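Local coordinates for putative ABC transporter amino acid-binding protein (PDB 2Q88) that binds the compatible solute ectoine as the substrate-binding protein of an ABC transporter, probably serving its uptake for osmoprotection, at residues Arg16-Asn21 and Asp74-Gly79; Val90-Pro95 and Gly204-Lys209; Ala102-Lys107 and Pro187-Leu192; Lys114-Ile119 and Ala193-Ala198. All coordinates share one frame; numbering follows the deposited sequence.

The four contacts divide between the two lobes of a type II periplasmic binding fold. Contacts 1 and 2 share one lobe, their centres about 11 Å apart; they join edge to edge where Ile76 N probably donates to Ala206 O. Contacts 3 and 4, centres about 13 Å apart, share the other lobe, where Phe103 packs on Val195 and Ile119. Contacts 2 and 3 have centres about 33 Å apart. Along the chain contact 1 closes first; contact 2 then spans a long excursion that contains contacts 3 and 4, whose segments alternate. The second lobe is thus inserted between the strands of contact 2, so the chain crosses between the lobes at least twice and ectoine lies between them.

Contact 1: Arg16-Asn21 and Asp74-Gly79; sequences RIAIAN and DAITAG. With 4CS ((4S)-2-methyl-1,4,5,6-tetrahydropyrimidine-4-carboxylic acid), chain F.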
loop_
_atom_site.group_PDB
_atom_site.type_symbol
_atom_site.label_atom_id
_atom_site.label_comp_id
_atom_site.label_asym_id
_atom_site.label_seq_id
_atom_site.Cartn_x
_atom_site.Cartn_y
_atom_site.Cartn_z
ATOM N N ARG A 16 -10.218 -6.162 13.152
ATOM C CA ARG A 16 -8.757 -6.213 13.151
ATOM C C ARG A 16 -8.266 -5.925 11.739
ATOM O O ARG A 16 -8.662 -6.610 10.793
ATOM C CB ARG A 16 -8.250 -7.583 13.582
ATOM C CG ARG A 16 -8.643 -7.989 14.983
ATOM C CD ARG A 16 -8.289 -9.421 15.295
ATOM N NE ARG A 16 -8.744 -9.798 16.627
ATOM C CZ ARG A 16 -8.036 -9.621 17.728
ATOM N NH1 ARG A 16 -6.824 -9.069 17.661
ATOM N NH2 ARG A 16 -8.536 -9.996 18.906
ATOM N N ILE A 17 -7.406 -4.923 11.602
ATOM C CA ILE A 17 -6.888 -4.532 10.282
ATOM C C ILE A 17 -5.367 -4.688 10.229
ATOM O O ILE A 17 -4.683 -4.539 11.238
ATOM C CB ILE A 17 -7.343 -3.087 9.887
ATOM C CG1 ILE A 17 -6.788 -2.029 10.860
ATOM C CG2 ILE A 17 -8.891 -3.014 9.767
ATOM C CD1 ILE A 17 -7.125 -0.557 10.527
ATOM N N ALA A 18 -4.841 -4.987 9.047
ATOM C CA ALA A 18 -3.404 -5.112 8.875
ATOM C C ALA A 18 -2.899 -3.865 8.169
ATOM O O ALA A 18 -3.479 -3.456 7.160
ATOM C CB ALA A 18 -3.075 -6.359 8.082
ATOM N N ILE A 19 -1.837 -3.263 8.722
ATOM C CA ILE A 19 -1.184 -2.072 8.161
ATOM C C ILE A 19 0.343 -2.246 8.153
ATOM O O ILE A 19 0.855 -3.190 8.744
ATOM C CB ILE A 19 -1.545 -0.808 8.976
ATOM C CG1 ILE A 19 -0.923 -0.859 10.380
ATOM C CG2 ILE A 19 -3.059 -0.612 9.042
ATOM C CD1 ILE A 19 -0.861 0.509 11.062
ATOM N N ALA A 20 1.070 -1.331 7.504
ATOM C CA ALA A 20 2.534 -1.433 7.455
ATOM C C ALA A 20 3.292 -0.261 8.070
ATOM O O ALA A 20 4.510 -0.353 8.237
ATOM C CB ALA A 20 3.009 -1.661 6.029
ATOM N N ASN A 21 2.593 0.826 8.394
ATOM C CA ASN A 21 3.233 2.077 8.855
ATOM C C ASN A 21 4.085 2.744 7.750
ATOM O O ASN A 21 5.310 2.779 7.819
ATOM C CB ASN A 21 4.049 1.859 10.136
ATOM C CG ASN A 21 4.345 3.156 10.868
ATOM O OD1 ASN A 21 3.710 4.185 10.621
ATOM N ND2 ASN A 21 5.311 3.113 11.774
ATOM N N ASP A 74 -9.118 -9.176 9.944
ATOM C CA ASP A 74 -10.422 -9.120 9.277
ATOM C C ASP A 74 -10.335 -8.460 7.907
ATOM O O ASP A 74 -11.093 -8.796 7.002
ATOM C CB ASP A 74 -11.417 -8.390 10.174
ATOM C CG ASP A 74 -11.568 -9.065 11.532
ATOM O OD1 ASP A 74 -11.757 -10.299 11.544
ATOM O OD2 ASP A 74 -11.487 -8.462 12.632
ATOM N N ALA A 75 -9.413 -7.514 7.770
ATOM C CA ALA A 75 -9.198 -6.810 6.510
ATOM C C ALA A 75 -7.750 -6.372 6.414
ATOM O O ALA A 75 -7.108 -6.160 7.433
ATOM C CB ALA A 75 -10.121 -5.589 6.425
ATOM N N ILE A 76 -7.234 -6.244 5.194
ATOM C CA ILE A 76 -5.941 -5.579 4.981
ATOM C C ILE A 76 -6.257 -4.174 4.505
ATOM O O ILE A 76 -6.895 -4.013 3.480
ATOM C CB ILE A 76 -5.097 -6.333 3.913
ATOM C CG1 ILE A 76 -4.751 -7.744 4.386
ATOM C CG2 ILE A 76 -3.824 -5.573 3.603
ATOM C CD1 ILE A 76 -4.304 -8.670 3.232
ATOM N N THR A 77 -5.841 -3.153 5.246
ATOM C CA THR A 77 -6.137 -1.781 4.849
ATOM C C THR A 77 -4.832 -1.010 4.896
ATOM O O THR A 77 -4.568 -0.263 5.836
ATOM C CB THR A 77 -7.172 -1.154 5.797
ATOM O OG1 THR A 77 -6.664 -1.210 7.125
ATOM C CG2 THR A 77 -8.443 -2.001 5.869
ATOM N N ALA A 78 -4.015 -1.194 3.865
ATOM C CA ALA A 78 -2.604 -0.855 3.956
ATOM C C ALA A 78 -2.016 -0.270 2.677
ATOM O O ALA A 78 -0.812 -0.036 2.608
ATOM C CB ALA A 78 -1.808 -2.095 4.383
ATOM N N GLY A 79 -2.856 -0.028 1.674
ATOM C CA GLY A 79 -2.353 0.333 0.357
ATOM C C GLY A 79 -1.797 -0.899 -0.338
ATOM O O GLY A 79 -0.819 -0.810 -1.089
HETATM O O 4CS F . 2.968 -4.042 -2.471
HETATM C C 4CS F . 2.286 -3.037 -2.268
HETATM O OXT 4CS F . 1.052 -3.109 -2.305
HETATM C CA 4CS F . 2.963 -1.699 -1.999
HETATM C CB 4CS F . 4.189 -1.817 -1.116
HETATM C CAD 4CS F . 4.830 -0.436 -0.938
HETATM N NAG 4CS F . 3.820 0.513 -0.403
HETATM C CAI 4CS F . 2.451 0.341 -0.658
HETATM C CAA 4CS F . 1.421 1.327 -0.081
HETATM N N 4CS F . 1.999 -0.749 -1.414
#
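Asp74 reaches back to the start of Arg16 and fastens two parallel strands at one end. Its CB lies 3.3 Å from Arg16 O, and with CG beside its own backbone N (chi1 -58°) the carboxylate carbon comes to 3.6 Å from Arg16 N. At the tip, OD2 accepts from Arg16 N in a short, almost straight bond of 2.7 Å, met on its anti side, while OD1 forms a salt bridge with Lys5. An acid suits this place because its two oxygens serve an amide and a cation at once; an alanine here would probably leave Arg16 N without this acceptor and Lys5 without its counter-charge. Arg16 O is gripped by both Asp74 N and Ala75 N. Farther along, Ala18 N donates to Ala75 O, and Ala18 O accepts from Thr77 N at 3.1 Å. The branched Ile17 packs its CB 3.4 Å from Thr77 OG1, a buried hydroxyl without a polar partner. Small Ala78 lets its CB sit 3.8 Å from Ile19 CA. Gly79 has positive phi, and any CB would collide with the ligand methyl CAA; its O lies 2.8 Å from ligand N. Strand 53-58 flanks 14-19 on its other edge, and helix 64-69 leads across to 75-76, a beta-alpha-beta crossover whose end delivers Ala78 and Gly79 to the ectoine pocket.

Contact 2: Val90-Pro95 and Gly204-Lys209; sequences VAYSQP and GAAFRK
Ala91 and Phe207 form a hydrogen-bonded antiparallel pair: Ala91 N donates to Phe207 O at 2.7 Å, and Phe207 N returns a bond to Ala91 O from well above the carbonyl plane. Two residues on, Ser93 N donates to Ala205 O at 2.9 Å. The Phe207 ring turns its edge to Ala91 O, its CD1 3.4 Å from that oxygen. On the other face of the pair, the small Ala206 CB fits between Val90 CG2, 3.8 Å away, and Tyr92 CE1. Val90 CG2 also covers one face of the Tyr92 ring toward its rim. Gly204 is needed because a CB there would clash with Ser93 OG, which donates to Gln94 O and takes only a weak bond from Ala205 N. Lys209 runs its CD and CE past Val90 and donates from NZ to Val90 O at 3.0 Å, from above the carbonyl plane, and NZ also donates to Cys87 O. Further out, Phe218 meets Phe207 edge-to-face. The pairing thus fixes the Tyr92 backbone, whose O takes donors from Arg215 and Arg250, and the Tyr92 side chain, bonded through OH to Leu80 O and packed on Arg86, is consistent with a second-shell role at the ectoine pocket.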
loop_
_atom_site.group_PDB
_atom_site.type_symbol
_atom_site.label_atom_id
_atom_site.label_comp_id
_atom_site.label_asym_id
_atom_site.label_seq_id
_atom_site.Cartn_x
_atom_site.Cartn_y
_atom_site.Cartn_z
ATOM N N VAL A 90 -7.554 -13.047 -2.319
ATOM C CA VAL A 90 -8.399 -12.262 -1.413
ATOM C C VAL A 90 -9.631 -11.698 -2.124
ATOM O O VAL A 90 -9.679 -11.659 -3.353
ATOM C CB VAL A 90 -7.611 -11.075 -0.792
ATOM C CG1 VAL A 90 -6.441 -11.578 0.017
ATOM C CG2 VAL A 90 -7.125 -10.122 -1.875
ATOM N N ALA A 91 -10.616 -11.261 -1.343
ATOM C CA ALA A 91 -11.776 -10.548 -1.869
ATOM C C ALA A 91 -11.576 -9.047 -1.631
ATOM O O ALA A 91 -11.714 -8.570 -0.512
ATOM C CB ALA A 91 -13.042 -11.030 -1.182
ATOM N N TYR A 92 -11.241 -8.330 -2.700
ATOM C CA TYR A 92 -10.979 -6.897 -2.666
ATOM C C TYR A 92 -12.254 -6.084 -2.759
ATOM O O TYR A 92 -13.208 -6.473 -3.441
ATOM C CB TYR A 92 -10.099 -6.502 -3.853
ATOM C CG TYR A 92 -8.603 -6.504 -3.603
ATOM C CD1 TYR A 92 -8.016 -5.580 -2.743
ATOM C CD2 TYR A 92 -7.775 -7.389 -4.286
ATOM C CE1 TYR A 92 -6.630 -5.564 -2.535
ATOM C CE2 TYR A 92 -6.392 -7.390 -4.088
ATOM C CZ TYR A 92 -5.835 -6.487 -3.211
ATOM O OH TYR A 92 -4.475 -6.486 -3.025
ATOM N N SER A 93 -12.256 -4.939 -2.087
ATOM C CA SER A 93 -13.251 -3.917 -2.328
ATOM C C SER A 93 -12.961 -3.255 -3.667
ATOM O O SER A 93 -11.997 -3.594 -4.337
ATOM C CB SER A 93 -13.157 -2.841 -1.246
ATOM O OG SER A 93 -11.985 -2.066 -1.443
ATOM N N GLN A 94 -13.793 -2.289 -4.039
ATOM C CA GLN A 94 -13.527 -1.415 -5.184
ATOM C C GLN A 94 -12.323 -0.503 -4.865
ATOM O O GLN A 94 -11.915 -0.438 -3.706
ATOM C CB GLN A 94 -14.802 -0.621 -5.512
ATOM C CG GLN A 94 -15.918 -1.494 -6.145
ATOM C CD GLN A 94 -15.504 -2.156 -7.459
ATOM O OE1 GLN A 94 -14.765 -1.575 -8.260
ATOM N NE2 GLN A 94 -15.989 -3.371 -7.682
ATOM N N PRO A 95 -11.727 0.152 -5.866
ATOM C CA PRO A 95 -10.488 0.903 -5.664
ATOM C C PRO A 95 -10.621 2.077 -4.708
ATOM O O PRO A 95 -11.672 2.712 -4.635
ATOM C CB PRO A 95 -10.127 1.409 -7.063
ATOM C CG PRO A 95 -10.962 0.640 -8.013
ATOM C CD PRO A 95 -12.187 0.222 -7.264
ATOM N N GLY A 204 -7.332 -1.545 -2.547
ATOM C CA GLY A 204 -8.665 -1.556 -1.964
ATOM C C GLY A 204 -8.465 -2.263 -0.644
ATOM O O GLY A 204 -7.377 -2.786 -0.392
ATOM N N ALA A 205 -9.492 -2.300 0.197
ATOM C CA ALA A 205 -9.436 -3.158 1.369
ATOM C C ALA A 205 -9.542 -4.620 0.905
ATOM O O ALA A 205 -10.322 -4.921 0.010
ATOM C CB ALA A 205 -10.557 -2.812 2.339
ATOM N N ALA A 206 -8.746 -5.512 1.492
ATOM C CA ALA A 206 -8.814 -6.935 1.138
ATOM C C ALA A 206 -9.433 -7.749 2.269
ATOM O O ALA A 206 -9.039 -7.599 3.425
ATOM C CB ALA A 206 -7.446 -7.471 0.817
ATOM N N PHE A 207 -10.371 -8.627 1.913
ATOM C CA PHE A 207 -11.045 -9.491 2.873
ATOM C C PHE A 207 -10.797 -10.941 2.514
ATOM O O PHE A 207 -10.454 -11.250 1.379
ATOM C CB PHE A 207 -12.550 -9.208 2.876
ATOM C CG PHE A 207 -12.887 -7.772 3.144
ATOM C CD1 PHE A 207 -12.966 -6.854 2.094
ATOM C CD2 PHE A 207 -13.118 -7.332 4.440
ATOM C CE1 PHE A 207 -13.269 -5.510 2.341
ATOM C CE2 PHE A 207 -13.423 -5.996 4.689
ATOM C CZ PHE A 207 -13.493 -5.086 3.635
ATOM N N ARG A 208 -10.958 -11.819 3.496
ATOM C CA ARG A 208 -10.871 -13.255 3.275
ATOM C C ARG A 208 -11.930 -13.643 2.237
ATOM O O ARG A 208 -13.059 -13.140 2.283
ATOM C CB ARG A 208 -11.125 -13.974 4.600
ATOM C CG ARG A 208 -10.120 -15.039 4.971
ATOM C CD ARG A 208 -10.544 -15.888 6.185
ATOM N NE ARG A 208 -11.775 -16.633 5.914
ATOM C CZ ARG A 208 -12.931 -16.485 6.562
ATOM N NH1 ARG A 208 -13.049 -15.624 7.571
ATOM N NH2 ARG A 208 -13.976 -17.218 6.207
ATOM N N LYS A 209 -11.568 -14.515 1.295
ATOM C CA LYS A 209 -12.486 -14.960 0.225
ATOM C C LYS A 209 -13.869 -15.396 0.721
ATOM O O LYS A 209 -14.898 -15.104 0.085
ATOM C CB LYS A 209 -11.851 -16.097 -0.585
ATOM C CG LYS A 209 -10.835 -15.640 -1.620
ATOM C CD LYS A 209 -11.512 -14.978 -2.806
ATOM C CE LYS A 209 -10.556 -14.864 -3.980
ATOM N NZ LYS A 209 -11.036 -13.849 -4.962
#

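Contact 3: Ala102-Lys107 and Pro187-Leu192; sequences AFALKK and PNVEVL
Phe103 and Leu192 begin an antiparallel strand pair, with Phe103 N giving a nearly straight bond of 2.8 Å to Leu192 O and Leu192 N answering to Phe103 O. Leu105 and Glu190 repeat the reciprocal pattern, Leu105 N lying 2.7 Å from Glu190 O. Between them Ala104 faces Val191 as a non-hydrogen-bonded pair. Leu192 lies alongside both Phe103 and Leu105, pointing the same way as each; Leu105 CD2 meets Leu192 CB at 3.8 Å, and Leu192 CD2 comes obliquely to the Phe103 ring. In this lobe's mixed sheet, strand 98-106 is bonded on its other side to strand 169-173, making it an inner strand. Phe103 and Leu105 lie on one face, Ala104 on the other. Ala104 and Val189 turn to Leu162 of helix 155-164. Val191 packs on helix 174-184; valine's branched CB suits an extended backbone. Glu190, with CG anti to its backbone N (chi1 172°), runs across Lys107, its OE1 3.7 Å from Lys107 CA, and accepts from Gly108 N. An alanine here would probably leave Gly108 N without that acceptor and the chain just after Lys107 less firmly held. The last bond takes Lys107 N to Asn188 O at 2.9 Å, the donor well above the carbonyl plane.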
loop_
_atom_site.group_PDB
_atom_site.type_symbol
_atom_site.label_atom_id
_atom_site.label_comp_id
_atom_site.label_asym_id
_atom_site.label_seq_id
_atom_site.Cartn_x
_atom_site.Cartn_y
_atom_site.Cartn_z
ATOM N N ALA A 102 7.963 5.344 -7.177
ATOM C CA ALA A 102 9.067 6.301 -7.187
ATOM C C ALA A 102 10.386 5.662 -6.741
ATOM O O ALA A 102 10.392 4.562 -6.195
ATOM C CB ALA A 102 8.736 7.516 -6.320
ATOM N N PHE A 103 11.495 6.360 -7.006
ATOM C CA PHE A 103 12.821 6.013 -6.493
ATOM C C PHE A 103 13.345 7.142 -5.624
ATOM O O PHE A 103 13.197 8.320 -5.981
ATOM C CB PHE A 103 13.839 5.903 -7.627
ATOM C CG PHE A 103 13.702 4.686 -8.494
ATOM C CD1 PHE A 103 12.993 3.569 -8.089
ATOM C CD2 PHE A 103 14.374 4.647 -9.716
ATOM C CE1 PHE A 103 12.915 2.425 -8.929
ATOM C CE2 PHE A 103 14.306 3.533 -10.534
ATOM C CZ PHE A 103 13.567 2.424 -10.142
ATOM N N ALA A 104 13.986 6.772 -4.518
ATOM C CA ALA A 104 14.855 7.663 -3.762
ATOM C C ALA A 104 16.282 7.270 -4.144
ATOM O O ALA A 104 16.650 6.098 -4.072
ATOM C CB ALA A 104 14.627 7.486 -2.270
ATOM N N LEU A 105 17.064 8.269 -4.537
ATOM C CA LEU A 105 18.345 8.090 -5.216
ATOM C C LEU A 105 19.387 9.030 -4.609
ATOM O O LEU A 105 19.039 9.997 -3.929
ATOM C CB LEU A 105 18.148 8.462 -6.699
ATOM C CG LEU A 105 18.119 7.498 -7.899
ATOM C CD1 LEU A 105 18.134 6.031 -7.555
ATOM C CD2 LEU A 105 16.966 7.819 -8.826
ATOM N N LYS A 106 20.663 8.758 -4.873
ATOM C CA LYS A 106 21.717 9.703 -4.526
ATOM C C LYS A 106 21.623 10.953 -5.399
ATOM O O LYS A 106 21.292 10.862 -6.584
ATOM C CB LYS A 106 23.091 9.040 -4.649
ATOM C CG LYS A 106 23.427 8.125 -3.480
ATOM C CD LYS A 106 23.633 8.932 -2.208
ATOM C CE LYS A 106 24.213 8.090 -1.091
ATOM N NZ LYS A 106 24.751 8.959 -0.017
ATOM N N LYS A 107 21.895 12.116 -4.805
ATOM C CA LYS A 107 21.781 13.399 -5.506
ATOM C C LYS A 107 22.595 13.352 -6.793
ATOM O O LYS A 107 23.739 12.910 -6.782
ATOM C CB LYS A 107 22.272 14.547 -4.617
ATOM C CG LYS A 107 21.997 15.942 -5.179
ATOM C CD LYS A 107 22.990 16.964 -4.629
ATOM C CE LYS A 107 22.875 18.292 -5.355
ATOM N NZ LYS A 107 24.215 18.916 -5.588
ATOM N N PRO A 187 19.985 16.708 1.901
ATOM C CA PRO A 187 20.252 17.308 0.592
ATOM C C PRO A 187 20.935 16.343 -0.388
ATOM O O PRO A 187 20.933 16.582 -1.593
ATOM C CB PRO A 187 21.189 18.471 0.934
ATOM C CG PRO A 187 21.881 18.031 2.183
ATOM C CD PRO A 187 20.832 17.293 2.958
ATOM N N ASN A 188 21.500 15.257 0.134
ATOM C CA ASN A 188 22.213 14.291 -0.689
ATOM C C ASN A 188 21.331 13.165 -1.234
ATOM O O ASN A 188 21.827 12.240 -1.883
ATOM C CB ASN A 188 23.413 13.740 0.080
ATOM C CG ASN A 188 24.422 14.821 0.416
ATOM O OD1 ASN A 188 24.591 15.192 1.578
ATOM N ND2 ASN A 188 25.078 15.354 -0.611
ATOM N N VAL A 189 20.028 13.270 -0.971
ATOM C CA VAL A 189 19.025 12.339 -1.488
ATOM C C VAL A 189 18.106 13.072 -2.470
ATOM O O VAL A 189 17.780 14.249 -2.278
ATOM C CB VAL A 189 18.194 11.696 -0.343
ATOM C CG1 VAL A 189 17.021 10.905 -0.892
ATOM C CG2 VAL A 189 19.073 10.800 0.523
ATOM N N GLU A 190 17.672 12.347 -3.495
ATOM C CA GLU A 190 16.956 12.895 -4.629
ATOM C C GLU A 190 15.821 11.954 -5.022
ATOM O O GLU A 190 15.977 10.742 -4.949
ATOM C CB GLU A 190 17.959 13.000 -5.766
ATOM C CG GLU A 190 17.426 13.383 -7.120
ATOM C CD GLU A 190 18.566 13.724 -8.040
ATOM O OE1 GLU A 190 19.205 14.774 -7.806
ATOM O OE2 GLU A 190 18.836 12.933 -8.966
ATOM N N VAL A 191 14.682 12.514 -5.435
ATOM C CA VAL A 191 13.519 11.702 -5.809
ATOM C C VAL A 191 13.344 11.661 -7.321
ATOM O O VAL A 191 13.396 12.695 -7.991
ATOM C CB VAL A 191 12.209 12.225 -5.159
ATOM C CG1 VAL A 191 11.005 11.380 -5.572
ATOM C CG2 VAL A 191 12.333 12.268 -3.641
ATOM N N LEU A 192 13.132 10.460 -7.850
ATOM C CA LEU A 192 12.702 10.306 -9.235
ATOM C C LEU A 192 11.305 9.691 -9.227
ATOM O O LEU A 192 11.109 8.593 -8.709
ATOM C CB LEU A 192 13.692 9.443 -10.024
ATOM C CG LEU A 192 13.419 9.248 -11.522
ATOM C CD1 LEU A 192 14.691 9.401 -12.334
ATOM C CD2 LEU A 192 12.751 7.904 -11.798
#

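Contact 4: Lys114-Ile119 and Ala193-Ala198; sequences KSYKDI and APVEGA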
loop_
_atom_site.group_PDB
_atom_site.type_symbol
_atom_site.label_atom_id
_atom_site.label_comp_id
_atom_site.label_asym_id
_atom_site.label_seq_id
_atom_site.Cartn_x
_atom_site.Cartn_y
_atom_site.Cartn_z
ATOM N N LYS A 114 16.613 5.238 -13.872
ATOM C CA LYS A 114 15.307 5.866 -14.130
ATOM C C LYS A 114 14.176 4.829 -14.258
ATOM O O LYS A 114 12.991 5.178 -14.226
ATOM C CB LYS A 114 15.362 6.720 -15.415
ATOM C CG LYS A 114 16.426 7.812 -15.434
ATOM C CD LYS A 114 16.532 8.426 -16.823
ATOM C CE LYS A 114 17.711 9.388 -16.946
ATOM N NZ LYS A 114 17.807 9.953 -18.341
ATOM N N SER A 115 14.550 3.562 -14.427
ATOM C CA SER A 115 13.595 2.474 -14.600
ATOM C C SER A 115 14.114 1.238 -13.875
ATOM O O SER A 115 15.286 1.186 -13.514
ATOM C CB SER A 115 13.406 2.160 -16.094
ATOM O OG SER A 115 14.568 1.566 -16.656
ATOM N N TYR A 116 13.253 0.239 -13.667
ATOM C CA TYR A 116 13.712 -0.989 -13.021
ATOM C C TYR A 116 14.677 -1.755 -13.915
ATOM O O TYR A 116 15.532 -2.493 -13.420
ATOM C CB TYR A 116 12.544 -1.873 -12.596
ATOM C CG TYR A 116 11.758 -1.306 -11.444
ATOM C CD1 TYR A 116 10.543 -0.657 -11.664
ATOM C CD2 TYR A 116 12.226 -1.405 -10.131
ATOM C CE1 TYR A 116 9.793 -0.135 -10.600
ATOM C CE2 TYR A 116 11.477 -0.879 -9.045
ATOM C CZ TYR A 116 10.267 -0.234 -9.297
ATOM O OH TYR A 116 9.505 0.308 -8.257
ATOM N N LYS A 117 14.542 -1.556 -15.226
ATOM C CA LYS A 117 15.471 -2.127 -16.209
ATOM C C LYS A 117 16.881 -1.577 -16.031
ATOM O O LYS A 117 17.853 -2.309 -16.144
ATOM C CB LYS A 117 14.975 -1.850 -17.627
ATOM C CG LYS A 117 15.700 -2.635 -18.710
ATOM C CD LYS A 117 15.043 -2.407 -20.057
ATOM C CE LYS A 117 15.510 -1.105 -20.676
ATOM N NZ LYS A 117 16.958 -1.138 -20.997
ATOM N N ASP A 118 16.983 -0.284 -15.740
ATOM C CA ASP A 118 18.277 0.360 -15.531
ATOM C C ASP A 118 19.036 -0.300 -14.386
ATOM O O ASP A 118 20.259 -0.438 -14.434
ATOM C CB ASP A 118 18.078 1.843 -15.245
ATOM C CG ASP A 118 17.733 2.639 -16.487
ATOM O OD1 ASP A 118 18.001 2.152 -17.603
ATOM O OD2 ASP A 118 17.195 3.763 -16.451
ATOM N N ILE A 119 18.295 -0.722 -13.365
ATOM C CA ILE A 119 18.873 -1.402 -12.217
ATOM C C ILE A 119 19.316 -2.801 -12.600
ATOM O O ILE A 119 20.389 -3.245 -12.189
ATOM C CB ILE A 119 17.864 -1.472 -11.045
ATOM C CG1 ILE A 119 17.369 -0.067 -10.667
ATOM C CG2 ILE A 119 18.508 -2.147 -9.818
ATOM C CD1 ILE A 119 16.144 -0.095 -9.769
ATOM N N ALA A 193 10.340 10.426 -9.779
ATOM C CA ALA A 193 8.945 9.992 -9.812
ATOM C C ALA A 193 8.217 10.535 -11.049
ATOM O O ALA A 193 8.374 11.712 -11.387
ATOM C CB ALA A 193 8.226 10.433 -8.536
ATOM N N PRO A 194 7.429 9.691 -11.719
ATOM C CA PRO A 194 7.347 8.262 -11.403
ATOM C C PRO A 194 8.466 7.471 -12.059
ATOM O O PRO A 194 9.133 7.982 -12.963
ATOM C CB PRO A 194 6.007 7.853 -12.005
ATOM C CG PRO A 194 5.833 8.752 -13.170
ATOM C CD PRO A 194 6.500 10.065 -12.803
ATOM N N VAL A 195 8.670 6.239 -11.605
ATOM C CA VAL A 195 9.612 5.340 -12.252
ATOM C C VAL A 195 9.139 5.088 -13.681
ATOM O O VAL A 195 7.965 4.808 -13.914
ATOM C CB VAL A 195 9.725 3.987 -11.533
ATOM C CG1 VAL A 195 10.710 3.076 -12.280
ATOM C CG2 VAL A 195 10.164 4.174 -10.100
ATOM N N GLU A 196 10.055 5.212 -14.637
ATOM C CA GLU A 196 9.712 5.006 -16.028
ATOM C C GLU A 196 9.430 3.536 -16.306
ATOM O O GLU A 196 10.199 2.673 -15.904
ATOM C CB GLU A 196 10.836 5.534 -16.922
ATOM C CG GLU A 196 10.931 7.053 -16.941
ATOM C CD GLU A 196 9.712 7.730 -17.569
ATOM O OE1 GLU A 196 8.963 7.087 -18.350
ATOM O OE2 GLU A 196 9.488 8.929 -17.283
ATOM N N GLY A 197 8.312 3.264 -16.976
ATOM C CA GLY A 197 7.929 1.907 -17.356
ATOM C C GLY A 197 7.130 1.151 -16.298
ATOM O O GLY A 197 6.636 0.056 -16.557
ATOM N N ALA A 198 7.016 1.727 -15.107
ATOM C CA ALA A 198 6.313 1.081 -14.000
ATOM C C ALA A 198 4.810 1.345 -14.116
ATOM O O ALA A 198 4.413 2.417 -14.580
ATOM C CB ALA A 198 6.847 1.597 -12.672
HETATM O O HOH W 1 10.471 0.243 -14.929
#
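Tyr116 and Val195 make the tightly packed half of the contact, their side chains crossing at about a right angle. Val195 CG1, anti to its backbone N (chi1 179°), comes obliquely to the ring at 3.7 Å from Tyr116 CE1 and also touches Lys114 O. Ala198 CB meets the same carbon from the ring's edge, in its plane, at 4.0 Å. Apolar residues suit this side because they pack against carbon atoms of the ring, while the phenol OH is hydrogen-bonded to Ser171 OG. The other half is looser and nearer solvent, with exposed Lys114 and Glu196 sending their charged ends away. One direct backbone bond joins it: Glu196 N donates to Lys114 O over 3.0 Å. A water completes the bridge, accepting from Tyr116 N and donating to Glu196 O at 2.6 Å, and Ser115 CB lies 3.3 Å from that carbonyl oxygen. Ser115 is the N-cap of the helix and forms a capping box with Asp118: Ser115 OG accepts from Asp118 N, while Asp118 OD2 takes a weak bond from Ser115 N and a better one from Lys114 N, through its anti lone pair. Serine's short OG can reach the Asp118 amide, and the Asp118 carboxylate can fold back to the amides before the helix. Val195 to Ala198 form a type II turn, with Gly197 at positive phi. Around this contact, Tyr116 packs on helix 134-141 and makes a T-shaped (edge-to-face) stack with Phe103 of strand 98-106, while Ile119 rests on Ile127 of strand 127-129.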